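Local coordinates for protein PrgX (Enterococcus faecalis, PDB 2AWI) that serves as the receptor for the peptide sex pheromone cCF10 and probably binds DNA as a repressor in the regulation of conjugation, at residues 83-86 and 90-93; 171-176 and 210-215. The protein carries 1 engineered substitution. All coordinates share one frame; numbering follows the deposited sequence.

Contact 1: residues 83-86 and 90-93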
loop_
_atom_site.group_PDB
_atom_site.type_symbol
_atom_site.label_atom_id
_atom_site.label_comp_id
_atom_site.label_asym_id
_atom_site.label_seq_id
_atom_site.Cartn_x
_atom_site.Cartn_y
_atom_site.Cartn_z
ATOM N N SER A 83 15.841 35.205 -17.569
ATOM C CA SER A 83 16.148 34.531 -16.310
ATOM C C SER A 83 16.777 35.490 -15.308
ATOM O O SER A 83 16.409 35.509 -14.131
ATOM C CB SER A 83 17.099 33.357 -16.556
ATOM O OG SER A 83 18.352 33.805 -17.048
ATOM N N LYS A 84 17.724 36.289 -15.783
ATOM C CA LYS A 84 18.411 37.247 -14.934
ATOM C C LYS A 84 17.444 38.296 -14.398
ATOM O O LYS A 84 17.467 38.616 -13.208
ATOM C CB LYS A 84 19.540 37.924 -15.715
ATOM C CG LYS A 84 20.410 36.944 -16.496
ATOM C CD LYS A 84 21.678 37.599 -17.031
ATOM C CE LYS A 84 22.733 37.744 -15.939
ATOM N NZ LYS A 84 23.181 36.416 -15.416
ATOM N N ILE A 85 16.592 38.823 -15.274
ATOM C CA ILE A 85 15.622 39.840 -14.880
ATOM C C ILE A 85 14.575 39.293 -13.916
ATOM O O ILE A 85 13.984 40.046 -13.146
ATOM C CB ILE A 85 14.909 40.454 -16.115
ATOM C CG1 ILE A 85 15.920 41.220 -16.970
ATOM C CG2 ILE A 85 13.795 41.399 -15.667
ATOM C CD1 ILE A 85 15.318 41.910 -18.175
ATOM N N PHE A 86 14.345 37.984 -13.950
ATOM C CA PHE A 86 13.370 37.386 -13.047
ATOM C C PHE A 86 13.861 37.471 -11.606
ATOM O O PHE A 86 13.088 37.738 -10.692
ATOM C CB PHE A 86 13.116 35.917 -13.401
ATOM C CG PHE A 86 12.221 35.210 -12.415
ATOM C CD1 PHE A 86 10.889 35.585 -12.272
ATOM C CD2 PHE A 86 12.721 34.190 -11.612
ATOM C CE1 PHE A 86 10.061 34.959 -11.344
ATOM C CE2 PHE A 86 11.904 33.555 -10.677
ATOM C CZ PHE A 86 10.569 33.941 -10.543
ATOM N N ASP A 90 14.744 44.843 -11.003
ATOM C CA ASP A 90 15.087 46.253 -11.181
ATOM C C ASP A 90 15.506 46.463 -12.629
ATOM O O ASP A 90 15.473 47.580 -13.151
ATOM C CB ASP A 90 16.233 46.660 -10.246
ATOM C CG ASP A 90 16.989 47.887 -10.746
ATOM O OD1 ASP A 90 17.814 47.743 -11.678
ATOM O OD2 ASP A 90 16.755 48.995 -10.216
ATOM N N LEU A 91 15.892 45.367 -13.273
ATOM C CA LEU A 91 16.333 45.389 -14.659
ATOM C C LEU A 91 15.143 45.430 -15.615
ATOM O O LEU A 91 15.243 45.945 -16.729
ATOM C CB LEU A 91 17.177 44.145 -14.942
ATOM C CG LEU A 91 18.316 43.875 -13.956
ATOM C CD1 LEU A 91 18.903 42.491 -14.217
ATOM C CD2 LEU A 91 19.376 44.963 -14.083
ATOM N N PHE A 92 14.022 44.878 -15.162
ATOM C CA PHE A 92 12.790 44.817 -15.939
ATOM C C PHE A 92 12.553 46.070 -16.786
ATOM O O PHE A 92 12.804 46.088 -17.994
ATOM C CB PHE A 92 11.609 44.610 -14.986
ATOM C CG PHE A 92 10.280 44.503 -15.670
ATOM C CD1 PHE A 92 9.886 43.315 -16.273
ATOM C CD2 PHE A 92 9.413 45.594 -15.703
ATOM C CE1 PHE A 92 8.647 43.213 -16.898
ATOM C CE2 PHE A 92 8.175 45.502 -16.325
ATOM C CZ PHE A 92 7.790 44.309 -16.923
ATOM N N ASP A 93 12.067 47.108 -16.120
ATOM C CA ASP A 93 11.750 48.394 -16.724
ATOM C C ASP A 93 12.542 48.790 -17.967
ATOM O O ASP A 93 11.985 48.893 -19.061
ATOM C CB ASP A 93 11.905 49.487 -15.668
ATOM C CG ASP A 93 10.915 50.610 -15.845
ATOM O OD1 ASP A 93 10.928 51.255 -16.914
ATOM O OD2 ASP A 93 10.119 50.844 -14.911
#

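Contact 2: residues 171-176 and 210-215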
loop_
_atom_site.group_PDB
_atom_site.type_symbol
_atom_site.label_atom_id
_atom_site.label_comp_id
_atom_site.label_asym_id
_atom_site.label_seq_id
_atom_site.Cartn_x
_atom_site.Cartn_y
_atom_site.Cartn_z
ATOM N N ILE A 171 -7.019 29.813 -29.694
ATOM C CA ILE A 171 -5.782 29.943 -30.458
ATOM C C ILE A 171 -5.023 28.616 -30.530
ATOM O O ILE A 171 -4.286 28.359 -31.480
ATOM C CB ILE A 171 -4.862 31.020 -29.837
ATOM C CG1 ILE A 171 -5.573 32.375 -29.860
ATOM C CG2 ILE A 171 -3.551 31.098 -30.603
ATOM C CD1 ILE A 171 -4.781 33.505 -29.240
ATOM N N ILE A 172 -5.222 27.771 -29.526
ATOM C CA ILE A 172 -4.551 26.479 -29.457
ATOM C C ILE A 172 -5.147 25.420 -30.380
ATOM O O ILE A 172 -4.428 24.749 -31.116
ATOM C CB ILE A 172 -4.580 25.914 -28.023
ATOM C CG1 ILE A 172 -3.913 26.900 -27.055
ATOM C CG2 ILE A 172 -3.876 24.570 -27.989
ATOM C CD1 ILE A 172 -3.824 26.406 -25.618
ATOM N N LYS A 173 -6.464 25.273 -30.324
ATOM C CA LYS A 173 -7.187 24.282 -31.116
ATOM C C LYS A 173 -6.719 24.121 -32.567
ATOM O O LYS A 173 -6.525 22.998 -33.038
ATOM C CB LYS A 173 -8.682 24.604 -31.102
ATOM C CG LYS A 173 -9.266 24.838 -29.720
ATOM C CD LYS A 173 -9.675 23.551 -29.022
ATOM C CE LYS A 173 -10.425 23.865 -27.735
ATOM N NZ LYS A 173 -11.097 22.662 -27.174
ATOM N N PRO A 174 -6.545 25.237 -33.298
ATOM C CA PRO A 174 -6.101 25.155 -34.695
ATOM C C PRO A 174 -4.694 24.596 -34.904
ATOM O O PRO A 174 -4.295 24.288 -36.031
ATOM C CB PRO A 174 -6.239 26.596 -35.187
ATOM C CG PRO A 174 -6.029 27.398 -33.956
ATOM C CD PRO A 174 -6.819 26.634 -32.923
HETATM N N MSE A 175 -3.941 24.465 -33.818
HETATM C CA MSE A 175 -2.589 23.945 -33.913
HETATM C C MSE A 175 -2.570 22.435 -33.785
HETATM O O MSE A 175 -1.579 21.795 -34.116
HETATM C CB MSE A 175 -1.709 24.572 -32.837
HETATM C CG MSE A 175 -1.520 26.057 -33.034
HETATM SE SE MSE A 175 -0.380 26.827 -31.707
HETATM C CE MSE A 175 -0.526 28.689 -32.226
ATOM N N TYR A 176 -3.674 21.865 -33.315
ATOM C CA TYR A 176 -3.766 20.423 -33.152
ATOM C C TYR A 176 -4.903 19.826 -33.980
ATOM O O TYR A 176 -5.823 20.534 -34.396
ATOM C CB TYR A 176 -3.956 20.076 -31.667
ATOM C CG TYR A 176 -2.751 20.423 -30.824
ATOM C CD1 TYR A 176 -2.506 21.737 -30.441
ATOM C CD2 TYR A 176 -1.801 19.451 -30.496
ATOM C CE1 TYR A 176 -1.339 22.085 -29.767
ATOM C CE2 TYR A 176 -0.631 19.786 -29.820
ATOM C CZ TYR A 176 -0.401 21.105 -29.466
ATOM O OH TYR A 176 0.788 21.467 -28.876
ATOM N N ALA A 210 -10.687 19.082 -20.819
ATOM C CA ALA A 210 -9.684 18.147 -20.334
ATOM C C ALA A 210 -9.577 16.947 -21.260
ATOM O O ALA A 210 -8.476 16.531 -21.614
ATOM C CB ALA A 210 -10.021 17.690 -18.913
ATOM N N GLN A 211 -10.717 16.392 -21.657
ATOM C CA GLN A 211 -10.710 15.235 -22.541
ATOM C C GLN A 211 -10.079 15.615 -23.882
ATOM O O GLN A 211 -9.381 14.819 -24.508
ATOM C CB GLN A 211 -12.134 14.713 -22.762
ATOM C CG GLN A 211 -12.186 13.363 -23.474
ATOM C CD GLN A 211 -13.602 12.921 -23.825
ATOM O OE1 GLN A 211 -13.814 11.806 -24.309
ATOM N NE2 GLN A 211 -14.578 13.795 -23.587
ATOM N N TYR A 212 -10.326 16.841 -24.321
ATOM C CA TYR A 212 -9.767 17.288 -25.581
ATOM C C TYR A 212 -8.256 17.093 -25.538
ATOM O O TYR A 212 -7.688 16.380 -26.365
ATOM C CB TYR A 212 -10.098 18.771 -25.827
ATOM C CG TYR A 212 -9.343 19.365 -26.996
ATOM C CD1 TYR A 212 -9.638 18.993 -28.308
ATOM C CD2 TYR A 212 -8.284 20.249 -26.786
ATOM C CE1 TYR A 212 -8.888 19.484 -29.385
ATOM C CE2 TYR A 212 -7.529 20.744 -27.851
ATOM C CZ TYR A 212 -7.834 20.356 -29.145
ATOM O OH TYR A 212 -7.065 20.814 -30.197
ATOM N N TYR A 213 -7.616 17.727 -24.560
ATOM C CA TYR A 213 -6.169 17.653 -24.411
ATOM C C TYR A 213 -5.645 16.245 -24.145
ATOM O O TYR A 213 -4.616 15.851 -24.690
ATOM C CB TYR A 213 -5.731 18.620 -23.317
ATOM C CG TYR A 213 -6.016 20.058 -23.691
ATOM C CD1 TYR A 213 -5.393 20.646 -24.791
ATOM C CD2 TYR A 213 -6.927 20.826 -22.960
ATOM C CE1 TYR A 213 -5.669 21.963 -25.161
ATOM C CE2 TYR A 213 -7.209 22.143 -23.317
ATOM C CZ TYR A 213 -6.574 22.705 -24.419
ATOM O OH TYR A 213 -6.837 24.008 -24.771
ATOM N N ILE A 214 -6.352 15.482 -23.317
ATOM C CA ILE A 214 -5.940 14.119 -23.035
ATOM C C ILE A 214 -5.910 13.356 -24.356
ATOM O O ILE A 214 -5.036 12.521 -24.586
ATOM C CB ILE A 214 -6.918 13.434 -22.056
ATOM C CG1 ILE A 214 -6.748 14.043 -20.659
ATOM C CG2 ILE A 214 -6.687 11.917 -22.041
ATOM C CD1 ILE A 214 -7.590 13.371 -19.583
ATOM N N ASN A 215 -6.867 13.654 -25.230
ATOM C CA ASN A 215 -6.937 13.004 -26.533
ATOM C C ASN A 215 -5.793 13.461 -27.433
ATOM O O ASN A 215 -5.163 12.647 -28.109
ATOM C CB ASN A 215 -8.277 13.306 -27.213
ATOM C CG ASN A 215 -9.445 12.593 -26.554
ATOM O OD1 ASN A 215 -10.601 12.813 -26.913
ATOM N ND2 ASN A 215 -9.146 11.729 -25.591
#

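Contact 1: residues 83-86 and 90-93
Ile85 and Leu91 bring the two backbones closest, their CA atoms 5.6 Å apart, where helix 74-87 gives way through a short loop to the next helix in the chain, 92-102. Ile85 stands in the last turn of the first helix and makes most of the contact from its side, meeting both Leu91 and Phe92. No polar bond joins the two segments; the contact is apolar.

The two branches of Ile85 divide the neighbouring residues between them. CG1 lies beside the backbone N (chi1 -65°) and reaches the base of the Leu91 side chain, its nearest atom there being Leu91 CB at 3.8 Å. CG2, the other branch, is directed at Phe92 and packs against main chain as much as side chain: Ile85 CG2 is 3.5 Å from Phe92 N and 3.6 Å from Phe92 CA. A lighter touch is added further out, where Leu91 CD1 stands 4.3 Å from Lys84 O, a carbonyl oxygen of the first helix.

The Phe92 ring itself leads away from segment 83-86. With CG anti to the backbone N (chi1 -179°), it extends beyond the loop to lie among Tyr116, Ile119 and Ala120 of helix 107-122, and it stacks with Phe96 one turn further along its own helix. Ile85 also rests on Tyr116, which therefore backs both sides of the contact. On the other flank, Leu91 is partly exposed, so the packing runs from a buried inner side to a more open outer one. It is the near edge of the Phe92 ring that meets Ile85, whose CG2 lies close to the ring plane and 3.9 Å from Phe92 CB.

Contact 2: residues 171-176 and 210-215
Lys173 lies across one face of the Tyr212 ring, and this pairing dominates the meeting of 171-176, which runs from helix 165-172 into a 3-10 turn, with helix 207-220. Both segments fall in what is, by family, probably a TPR-like helical region. Helix 184-203 comes between them in the sequence, so the contact joins a helix to the next but one.

A bend at chi2 (-85°) folds the lysine over the phenol, and the extended remainder of the chain carries it along the ring. CD rides above the phenolic end, 3.7 Å from Tyr212 CZ, as a CH-pi contact. The ammonium group is further back, over the CG end: Lys173 NZ stands 3.9 Å from the Tyr212 ring centroid and 18° off its normal, a cation-pi interaction. Tyr212 projects from its helix with CG anti to the backbone N (chi1 170°), which sends its hydroxyl in among the other segment's residues. There Tyr212 OH lies 3.6 Å from Lys173 CA and 3.5 Å from Tyr176 CB.

Tyr213 reaches across beside it to Ile172, the two side chains standing at about a right angle. Ile172 CG2 sits at the edge of the Tyr213 ring, 4.2 Å from Tyr213 CE1, while Ile172 CD1 is 3.9 Å from Tyr213 OH. That hydroxyl is hydrogen-bonded to Tyr165 OH, and Tyr176 OH to Ile190 O. The Tyr212 and Tyr213 rings are steeply inclined to each other, Tyr213 CE1 at the edge of the Tyr212 ring and in its plane, Tyr212 CD2 3.4 Å above the Tyr213 plane near its rim.

Lys173 NZ also forms a salt bridge with Glu209. Held by a carboxylate as well as a pi face, the ammonium group would probably be stabilised in its charged form.

How the contacts relate
The two contacts follow one another along the chain and occupy separate parts of the helical array: their centres are 33 Å apart and their nearest atoms about 21 Å, with no touch between them. Contact 1 joins two consecutive helices over a short turn, whereas contact 2 brings together segments separated by 33 residues, most of them helical. Contact 1 also lies further from the centre of the chain, about 21 Å from it centre to centre against 16 Å for contact 2. Helix 107-122 backs contact 1 through Tyr116, while contact 2 is bordered by helix 184-203 (Val193, Leu194 and Ala197). Neither contact is touched by another protein chain of the four-chain assembly.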